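Local atomic coordinates of 4-phosphoerythronate dehydrogenase (Lactobacillus jensenii, PDB entry 4PRK), a protein that probably catalyses the NAD-dependent interconversion of D-lactate and pyruvate, as a D-lactate dehydrogenase of the D-isomer specific 2-hydroxyacid dehydrogenase family. Residues 8-11 / 12-16; 109-112 / 113-117; 159-162 / 163-167; 300-303 / 304-308. All coordinates share one frame; numbering follows the deposited sequence.

Contact 1: 8-11 / 12-16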
loop_
_atom_site.group_PDB
_atom_site.type_symbol
_atom_site.label_atom_id
_atom_site.label_comp_id
_atom_site.label_asym_id
_atom_site.label_seq_id
_atom_site.Cartn_x
_atom_site.Cartn_y
_atom_site.Cartn_z
ATOM N N PRO A 8 30.405 -3.964 -23.407
ATOM C CA PRO A 8 29.164 -3.281 -23.008
ATOM C C PRO A 8 27.968 -3.495 -23.949
ATOM O O PRO A 8 28.133 -3.616 -25.150
ATOM C CB PRO A 8 29.564 -1.816 -22.980
ATOM C CG PRO A 8 30.503 -1.688 -24.094
ATOM C CD PRO A 8 31.384 -2.861 -23.873
ATOM N N SER A 9 26.773 -3.549 -23.375
ATOM C CA SER A 9 25.552 -3.514 -24.122
ATOM C C SER A 9 25.397 -2.122 -24.664
ATOM O O SER A 9 26.028 -1.187 -24.195
ATOM C CB SER A 9 24.351 -3.787 -23.220
ATOM O OG SER A 9 23.903 -2.605 -22.588
ATOM N N GLU A 10 24.510 -1.991 -25.623
ATOM C CA GLU A 10 24.112 -0.710 -26.147
ATOM C C GLU A 10 23.517 0.248 -25.047
ATOM O O GLU A 10 23.823 1.430 -24.977
ATOM C CB GLU A 10 23.071 -1.011 -27.211
ATOM C CG GLU A 10 22.430 0.217 -27.814
ATOM C CD GLU A 10 21.445 -0.119 -28.908
ATOM O OE1 GLU A 10 20.913 -1.249 -28.903
ATOM O OE2 GLU A 10 21.197 0.776 -29.759
ATOM N N SER A 11 22.670 -0.290 -24.183
ATOM C CA SER A 11 22.095 0.462 -23.097
ATOM C C SER A 11 23.231 0.844 -22.167
ATOM O O SER A 11 23.275 1.984 -21.692
ATOM C CB SER A 11 20.977 -0.373 -22.381
ATOM O OG SER A 11 19.840 -0.591 -23.258
ATOM N N GLU A 12 24.167 -0.076 -21.898
ATOM C CA GLU A 12 25.295 0.274 -21.054
ATOM C C GLU A 12 26.090 1.469 -21.637
ATOM O O GLU A 12 26.473 2.365 -20.892
ATOM C CB GLU A 12 26.199 -0.916 -20.814
ATOM C CG GLU A 12 25.698 -1.913 -19.775
ATOM C CD GLU A 12 26.590 -3.128 -19.634
ATOM O OE1 GLU A 12 26.928 -3.739 -20.641
ATOM O OE2 GLU A 12 26.975 -3.473 -18.522
ATOM N N ARG A 13 26.284 1.501 -22.955
ATOM C CA ARG A 13 27.068 2.577 -23.620
ATOM C C ARG A 13 26.499 3.962 -23.348
ATOM O O ARG A 13 27.218 4.930 -22.994
ATOM C CB ARG A 13 27.086 2.348 -25.135
ATOM C CG ARG A 13 27.949 1.166 -25.566
ATOM C CD ARG A 13 27.892 0.909 -27.077
ATOM N NE ARG A 13 28.736 -0.234 -27.436
ATOM C CZ ARG A 13 30.066 -0.196 -27.524
ATOM N NH1 ARG A 13 30.725 0.933 -27.276
ATOM N NH2 ARG A 13 30.752 -1.293 -27.840
ATOM N N LYS A 14 25.187 4.019 -23.504
ATOM C CA LYS A 14 24.434 5.210 -23.256
ATOM C C LYS A 14 24.618 5.798 -21.902
ATOM O O LYS A 14 24.485 6.980 -21.788
ATOM C CB LYS A 14 22.952 4.965 -23.543
ATOM C CG LYS A 14 22.703 4.889 -25.050
ATOM C CD LYS A 14 21.229 4.783 -25.399
ATOM C CE LYS A 14 20.896 5.360 -26.782
ATOM N NZ LYS A 14 21.337 4.531 -27.925
ATOM N N LEU A 15 24.915 5.028 -20.863
ATOM C CA LEU A 15 25.087 5.616 -19.495
ATOM C C LEU A 15 26.505 6.056 -19.225
ATOM O O LEU A 15 26.791 6.647 -18.203
ATOM C CB LEU A 15 24.752 4.605 -18.405
ATOM C CG LEU A 15 23.370 3.962 -18.465
ATOM C CD1 LEU A 15 23.251 2.920 -17.371
ATOM C CD2 LEU A 15 22.290 5.033 -18.339
ATOM N N VAL A 16 27.415 5.710 -20.106
ATOM C CA VAL A 16 28.812 5.782 -19.746
ATOM C C VAL A 16 29.265 7.145 -19.260
ATOM O O VAL A 16 29.981 7.285 -18.273
ATOM C CB VAL A 16 29.670 5.404 -20.944
ATOM C CG1 VAL A 16 31.084 5.933 -20.756
ATOM C CG2 VAL A 16 29.660 3.902 -21.077
#
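Ser9 and Glu12 form a capping box at the start of helix 10-23, the helix of the beta-alpha-beta unit that runs from strand 2-6 to strand 26-30. Ser9 is the N-cap: its OG accepts from Glu12 N at 2.6 Å, a placement that follows from chi1 of 85°, with OG between the backbone N and the carbonyl carbon. In return Ser9 N donates to Glu12 OE1 at 2.7 Å, nearly straight at 170° and on the carboxylate's anti lone pair. This is the tight, inward part. Glu12 OE2 continues into a salt bridge with Arg76, so both carboxylate oxygens are engaged and the acid is probably kept ionised. Ser11, also buried, bonds through OG to Asp137 of the second subunit.

The outer side is looser. The Glu10 and Lys14 chains extend in parallel, but Glu10 OE2 and Lys14 NZ stay 4.2 Å apart, too far for a salt bridge; Glu10 OE1 bonds Asp137 N of the second subunit. Arg13, exposed but tied to Asp31 by a salt bridge, carries its extended chain back across the proline before the cap. There Pro8 CG sits over the centre of one guanidinium face, 3.8 Å from Arg13 CZ.

Contact 2: 109-112 / 113-117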
loop_
_atom_site.group_PDB
_atom_site.type_symbol
_atom_site.label_atom_id
_atom_site.label_comp_id
_atom_site.label_asym_id
_atom_site.label_seq_id
_atom_site.Cartn_x
_atom_site.Cartn_y
_atom_site.Cartn_z
ATOM N N MET A 109 7.696 -7.354 -13.934
ATOM C CA MET A 109 7.462 -8.078 -15.198
ATOM C C MET A 109 6.501 -9.259 -14.861
ATOM O O MET A 109 5.494 -9.495 -15.531
ATOM C CB MET A 109 8.786 -8.562 -15.837
ATOM C CG MET A 109 8.599 -9.417 -17.080
ATOM S SD MET A 109 7.836 -8.500 -18.446
ATOM C CE MET A 109 9.165 -8.610 -19.626
ATOM N N ALA A 110 6.789 -9.950 -13.778
ATOM C CA ALA A 110 5.925 -11.023 -13.352
ATOM C C ALA A 110 4.493 -10.545 -13.123
ATOM O O ALA A 110 3.554 -11.149 -13.591
ATOM C CB ALA A 110 6.486 -11.604 -12.098
ATOM N N VAL A 111 4.328 -9.455 -12.378
ATOM C CA VAL A 111 3.003 -8.940 -12.063
ATOM C C VAL A 111 2.299 -8.522 -13.349
ATOM O O VAL A 111 1.117 -8.843 -13.556
ATOM C CB VAL A 111 3.090 -7.716 -11.148
ATOM C CG1 VAL A 111 1.799 -6.908 -11.111
ATOM C CG2 VAL A 111 3.503 -8.128 -9.782
ATOM N N THR A 112 3.011 -7.747 -14.168
ATOM C CA THR A 112 2.467 -7.261 -15.429
ATOM C C THR A 112 1.947 -8.412 -16.270
ATOM O O THR A 112 0.807 -8.375 -16.803
ATOM C CB THR A 112 3.582 -6.541 -16.231
ATOM O OG1 THR A 112 3.899 -5.327 -15.595
ATOM C CG2 THR A 112 3.178 -6.233 -17.594
ATOM N N GLN A 113 2.772 -9.445 -16.421
ATOM C CA GLN A 113 2.346 -10.606 -17.227
ATOM C C GLN A 113 1.150 -11.314 -16.611
ATOM O O GLN A 113 0.174 -11.608 -17.320
ATOM C CB GLN A 113 3.481 -11.602 -17.394
ATOM C CG GLN A 113 4.490 -11.135 -18.406
ATOM C CD GLN A 113 5.519 -12.209 -18.807
ATOM O OE1 GLN A 113 5.246 -13.401 -18.779
ATOM N NE2 GLN A 113 6.717 -11.761 -19.207
ATOM N N ALA A 114 1.175 -11.511 -15.292
ATOM C CA ALA A 114 0.020 -12.089 -14.603
ATOM C C ALA A 114 -1.276 -11.289 -14.799
ATOM O O ALA A 114 -2.336 -11.895 -14.987
ATOM C CB ALA A 114 0.255 -12.287 -13.118
ATOM N N MET A 115 -1.188 -9.952 -14.759
ATOM C CA MET A 115 -2.387 -9.151 -14.851
ATOM C C MET A 115 -2.920 -9.208 -16.271
ATOM O O MET A 115 -4.102 -9.404 -16.472
ATOM C CB MET A 115 -2.173 -7.693 -14.458
ATOM C CG MET A 115 -1.254 -7.533 -13.291
ATOM S SD MET A 115 -1.715 -6.139 -12.317
ATOM C CE MET A 115 -3.157 -7.123 -11.732
ATOM N N TYR A 116 -2.053 -9.012 -17.244
ATOM C CA TYR A 116 -2.477 -9.165 -18.653
ATOM C C TYR A 116 -3.191 -10.496 -18.922
ATOM O O TYR A 116 -4.299 -10.534 -19.487
ATOM C CB TYR A 116 -1.302 -8.981 -19.588
ATOM C CG TYR A 116 -1.607 -9.141 -21.051
ATOM C CD1 TYR A 116 -1.639 -10.376 -21.591
ATOM C CD2 TYR A 116 -1.735 -8.043 -21.896
ATOM C CE1 TYR A 116 -1.892 -10.581 -22.920
ATOM C CE2 TYR A 116 -1.954 -8.204 -23.257
ATOM C CZ TYR A 116 -2.041 -9.499 -23.739
ATOM O OH TYR A 116 -2.228 -9.797 -25.007
ATOM N N LEU A 117 -2.563 -11.586 -18.522
ATOM C CA LEU A 117 -3.180 -12.894 -18.718
ATOM C C LEU A 117 -4.442 -13.059 -17.943
ATOM O O LEU A 117 -5.341 -13.666 -18.449
ATOM C CB LEU A 117 -2.214 -14.024 -18.396
ATOM C CG LEU A 117 -1.001 -14.006 -19.296
ATOM C CD1 LEU A 117 0.056 -14.966 -18.839
ATOM C CD2 LEU A 117 -1.450 -14.283 -20.742
#
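Met109 and Gln113 meet one turn apart on helix 103-118, through both backbone and side chains. The main-chain bonds are those of a regular alpha-helix: Gln113 N donates to Met109 O at 2.9 Å, Ala114 N to Ala110 O at 2.9 Å and Tyr116 N to Thr112 O at 3.0 Å.

Among the side-chain polar contacts, Gln113 NE2 points one N-H at Met109 SD, 3.5 Å away and at 159°, a weak hydrogen bond to sulfur. Met109 bends to offer that atom: CG is anti to the backbone N, and the turn at chi2 (64°) brings SD round to the amide. Gln113 NE2 has a second weak bond, to Thr293 OG1. Thr112 OG1 is turned back along its own helix to Glu108 O.

The apolar contact, less certain as modelled, sets Val111 CG1 3.8 Å from Met115 SD. Val111 and Ala114 also pack on Phe165 of helix 155-167, while Ala110, Gln113 and Ala114 rest on Ile231 of strand 229-232, laying the helix on the sheet. Across the subunit interface Met115 and Thr112 meet Thr112 and Met115 of the second subunit, and the Tyr116 rings of the two subunits stack.

For the buried Gln113 amide, the thioether and the Thr293 hydroxyl are both weak partners of NE2, so its orientation is probably set as much by packing as by hydrogen bonding.

Contact 3: 159-162 / 163-167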
loop_
_atom_site.group_PDB
_atom_site.type_symbol
_atom_site.label_atom_id
_atom_site.label_comp_id
_atom_site.label_asym_id
_atom_site.label_seq_id
_atom_site.Cartn_x
_atom_site.Cartn_y
_atom_site.Cartn_z
ATOM N N SER A 159 9.609 -11.603 -2.848
ATOM C CA SER A 159 9.201 -10.650 -1.834
ATOM C C SER A 159 8.612 -9.376 -2.426
ATOM O O SER A 159 7.655 -8.829 -1.930
ATOM C CB SER A 159 10.414 -10.281 -0.967
ATOM O OG SER A 159 10.021 -9.226 -0.170
ATOM N N ALA A 160 9.249 -8.852 -3.452
ATOM C CA ALA A 160 8.728 -7.682 -4.134
ATOM C C ALA A 160 7.379 -7.985 -4.845
ATOM O O ALA A 160 6.458 -7.132 -4.877
ATOM C CB ALA A 160 9.777 -7.168 -5.142
ATOM N N VAL A 161 7.263 -9.184 -5.404
ATOM C CA VAL A 161 6.000 -9.605 -6.040
ATOM C C VAL A 161 4.867 -9.639 -5.027
ATOM O O VAL A 161 3.748 -9.246 -5.310
ATOM C CB VAL A 161 6.090 -10.996 -6.687
ATOM C CG1 VAL A 161 4.672 -11.536 -7.122
ATOM C CG2 VAL A 161 7.025 -10.938 -7.866
ATOM N N ALA A 162 5.198 -10.093 -3.841
ATOM C CA ALA A 162 4.272 -10.209 -2.736
ATOM C C ALA A 162 3.839 -8.819 -2.205
ATOM O O ALA A 162 2.650 -8.564 -1.963
ATOM C CB ALA A 162 4.933 -11.041 -1.649
ATOM N N GLN A 163 4.799 -7.916 -2.070
ATOM C CA GLN A 163 4.486 -6.519 -1.721
ATOM C C GLN A 163 3.510 -5.885 -2.718
ATOM O O GLN A 163 2.534 -5.274 -2.339
ATOM C CB GLN A 163 5.792 -5.679 -1.660
ATOM C CG GLN A 163 6.795 -6.209 -0.610
ATOM C CD GLN A 163 8.178 -5.555 -0.611
ATOM O OE1 GLN A 163 9.208 -6.227 -0.490
ATOM N NE2 GLN A 163 8.201 -4.242 -0.694
ATOM N N ILE A 164 3.766 -6.044 -3.999
ATOM C CA ILE A 164 2.899 -5.435 -5.021
ATOM C C ILE A 164 1.524 -6.087 -5.004
ATOM O O ILE A 164 0.465 -5.385 -4.863
ATOM C CB ILE A 164 3.542 -5.524 -6.430
ATOM C CG1 ILE A 164 4.817 -4.689 -6.459
ATOM C CG2 ILE A 164 2.550 -5.146 -7.576
ATOM C CD1 ILE A 164 5.687 -5.026 -7.670
ATOM N N PHE A 165 1.501 -7.423 -5.032
ATOM C CA PHE A 165 0.177 -8.071 -5.028
ATOM C C PHE A 165 -0.649 -7.756 -3.774
ATOM O O PHE A 165 -1.838 -7.459 -3.866
ATOM C CB PHE A 165 0.272 -9.584 -5.297
ATOM C CG PHE A 165 0.327 -9.938 -6.759
ATOM C CD1 PHE A 165 -0.632 -9.472 -7.640
ATOM C CD2 PHE A 165 1.305 -10.748 -7.234
ATOM C CE1 PHE A 165 -0.596 -9.806 -8.991
ATOM C CE2 PHE A 165 1.348 -11.090 -8.579
ATOM C CZ PHE A 165 0.399 -10.608 -9.461
ATOM N N SER A 166 -0.028 -7.781 -2.604
ATOM C CA SER A 166 -0.801 -7.522 -1.362
ATOM C C SER A 166 -1.205 -6.070 -1.299
ATOM O O SER A 166 -2.221 -5.762 -0.755
ATOM C CB SER A 166 -0.030 -7.924 -0.121
ATOM O OG SER A 166 1.136 -7.177 -0.155
ATOM N N ALA A 167 -0.457 -5.161 -1.916
ATOM C CA ALA A 167 -0.857 -3.777 -1.909
ATOM C C ALA A 167 -2.060 -3.552 -2.834
ATOM O O ALA A 167 -2.788 -2.606 -2.634
ATOM C CB ALA A 167 0.296 -2.878 -2.268
#
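The Phe165 ring is met by Val161 from the preceding turn of helix 155-167: Val161 CG1 lies 3.5 Å from Phe165 CD2 and 3.7 Å from Phe165 CE2. The two side chains project in parallel, and Val161 O approaches the same ring obliquely. Val161 puts CG1 anti to its backbone N (chi1 169°), which turns this methyl toward the CD2-CE2 side of the ring. Around this pair the ring also packs on Ile149 and Val172, of the strands before and after the helix in the beta-alpha-beta unit 148-152, 155-167, 171-175. Val161 touches the glycine-rich GxGxxG pattern of Gly153, Gly155 and Gly158, consistent with a Rossmann-type nucleotide-binding turn.

The other flat group, the Gln163 amide, reaches back to Ser159. Ser159 OG donates to Gln163 OE1 at 3.1 Å, a weak bond, while Gln163 NE2 bonds Tyr186 OH of the third subunit. One amide therefore joins its own helix to a neighbouring chain.

Near the helix end, Ser166 gives two bonds to one acceptor. Its N reaches Ala162 O at 2.9 Å and its OG reaches the same oxygen at 2.7 Å, from opposite faces of the carbonyl plane. With chi1 at 59°, OG folds back over the helix backbone. The hydroxyl hydrogen is thus used within its own helix, and Ala162 O gains a second donor close to the C-terminal end of helix 155-167.

Contact 4: 300-303 / 304-308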
loop_
_atom_site.group_PDB
_atom_site.type_symbol
_atom_site.label_atom_id
_atom_site.label_comp_id
_atom_site.label_asym_id
_atom_site.label_seq_id
_atom_site.Cartn_x
_atom_site.Cartn_y
_atom_site.Cartn_z
ATOM N N THR A 300 15.465 -2.954 -17.300
ATOM C CA THR A 300 15.094 -1.548 -17.049
ATOM C C THR A 300 16.358 -0.698 -16.949
ATOM O O THR A 300 17.462 -1.223 -16.866
ATOM C CB THR A 300 14.364 -1.390 -15.717
ATOM O OG1 THR A 300 15.248 -1.774 -14.649
ATOM C CG2 THR A 300 13.155 -2.319 -15.701
ATOM N N LYS A 301 16.176 0.616 -16.969
ATOM C CA LYS A 301 17.272 1.566 -16.837
ATOM C C LYS A 301 17.967 1.385 -15.498
ATOM O O LYS A 301 19.155 1.462 -15.403
ATOM C CB LYS A 301 16.738 2.983 -16.844
ATOM C CG LYS A 301 15.988 3.394 -18.101
ATOM C CD LYS A 301 16.912 4.026 -19.118
ATOM C CE LYS A 301 16.128 4.836 -20.137
ATOM N NZ LYS A 301 17.121 5.497 -21.041
ATOM N N THR A 302 17.192 1.168 -14.442
ATOM C CA THR A 302 17.785 0.915 -13.166
ATOM C C THR A 302 18.698 -0.313 -13.236
ATOM O O THR A 302 19.759 -0.307 -12.645
ATOM C CB THR A 302 16.702 0.703 -12.098
ATOM O OG1 THR A 302 15.736 1.762 -12.185
ATOM C CG2 THR A 302 17.368 0.617 -10.636
ATOM N N SER A 303 18.303 -1.389 -13.910
ATOM C CA SER A 303 19.110 -2.593 -13.771
ATOM C C SER A 303 20.415 -2.337 -14.452
ATOM O O SER A 303 21.494 -2.651 -13.923
ATOM C CB SER A 303 18.470 -3.871 -14.375
ATOM O OG SER A 303 17.383 -4.362 -13.598
ATOM N N VAL A 304 20.302 -1.830 -15.675
ATOM C CA VAL A 304 21.472 -1.693 -16.524
ATOM C C VAL A 304 22.468 -0.744 -15.819
ATOM O O VAL A 304 23.647 -1.035 -15.737
ATOM C CB VAL A 304 21.074 -1.210 -17.919
ATOM C CG1 VAL A 304 22.299 -0.776 -18.748
ATOM C CG2 VAL A 304 20.320 -2.314 -18.615
ATOM N N ARG A 305 21.972 0.328 -15.232
ATOM C CA ARG A 305 22.828 1.203 -14.483
ATOM C C ARG A 305 23.473 0.521 -13.255
ATOM O O ARG A 305 24.659 0.690 -13.016
ATOM C CB ARG A 305 22.053 2.404 -14.019
ATOM C CG ARG A 305 22.924 3.325 -13.218
ATOM C CD ARG A 305 22.124 4.158 -12.281
ATOM N NE ARG A 305 21.689 3.385 -11.133
ATOM C CZ ARG A 305 20.923 3.887 -10.174
ATOM N NH1 ARG A 305 20.543 3.138 -9.147
ATOM N NH2 ARG A 305 20.524 5.147 -10.251
ATOM N N ASN A 306 22.677 -0.220 -12.476
ATOM C CA ASN A 306 23.172 -0.884 -11.295
ATOM C C ASN A 306 24.211 -1.909 -11.620
ATOM O O ASN A 306 25.197 -2.017 -10.903
ATOM C CB ASN A 306 22.046 -1.471 -10.458
ATOM C CG ASN A 306 21.275 -0.390 -9.727
ATOM O OD1 ASN A 306 21.669 0.804 -9.732
ATOM N ND2 ASN A 306 20.155 -0.766 -9.110
ATOM N N MET A 307 24.053 -2.599 -12.729
ATOM C CA MET A 307 25.046 -3.569 -13.123
ATOM C C MET A 307 26.414 -2.928 -13.341
ATOM O O MET A 307 27.441 -3.527 -13.003
ATOM C CB MET A 307 24.608 -4.326 -14.376
ATOM C CG MET A 307 23.514 -5.359 -14.094
ATOM S SD MET A 307 22.913 -6.238 -15.565
ATOM C CE MET A 307 21.145 -6.029 -15.444
ATOM N N ILE A 308 26.428 -1.721 -13.893
ATOM C CA ILE A 308 27.661 -0.957 -14.049
ATOM C C ILE A 308 28.097 -0.363 -12.717
ATOM O O ILE A 308 29.234 -0.598 -12.265
ATOM C CB ILE A 308 27.452 0.140 -15.097
ATOM C CG1 ILE A 308 27.475 -0.490 -16.490
ATOM C CG2 ILE A 308 28.519 1.207 -14.988
ATOM C CD1 ILE A 308 26.868 0.390 -17.555
#
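Asn306 OD1 is gripped by two nitrogens of Arg305, NE at 2.9 Å and NH1 at 2.7 Å, and the amide so held lies against Thr302 of the preceding turn, whose CG2 is 3.5 Å from Asn306 ND2. The oxygen lies at the guanidinium edge, in its plane. The two donors use it differently: NH1 arrives in the carbonyl plane on a lone pair, whereas NE is tilted 33° from that plane. Arg305 reaches its neighbour by bending at chi3 (76°). The positive group would be expected to polarise the amide and strengthen Asn306 ND2 as a donor; that nitrogen bonds Tyr101 O of its own chain and Tyr179 OH of the third subunit.

While the Thr302 methyl lies near the amide nitrogen, Thr302 OG1 bonds Glu143 of the second subunit. Farther round the helix, Met307 curls back at chi3 to set CE 3.6 Å from Ser303 CB; Ser303 OG turns to Tyr298 O.

The helix opens at Thr300, the N-cap, whose OG1 accepts from Ser303 N at 3.2 Å and is also bonded to Glu143 of the second subunit. Regular backbone bonds follow, among them Met307 N to Ser303 O at 2.8 Å.

This first part of helix 301-319 touches two other helices of its chain: Val304, Arg305 and Ile308 pack on helix 10-23, and Thr300 and Ser303 on Ala105 of helix 103-118.

In the fold
All four contacts are local, each continuous in sequence within one helix or its cap, so none closes a loop; they follow in series and neither nest nor cross. Contact 1 opens the first helix of the five-stranded sheet's domain. Contact 2 follows on helix 103-118 and contact 3 on helix 155-167, packed together through Val111 CG2 and Ile164 CG2, 3.8 Å apart, beside the seven-stranded sheet. Contact 4 begins helix 301-319 and returns to contact 1, where Glu12 CG lies 3.4 Å from Ile308 CD1. An N-terminal and a C-terminal helix are thus packed together, whereas contacts 1 and 3 have centres about 31 Å apart. All four contacts reach the second subunit, and contacts 3 and 4 also the third.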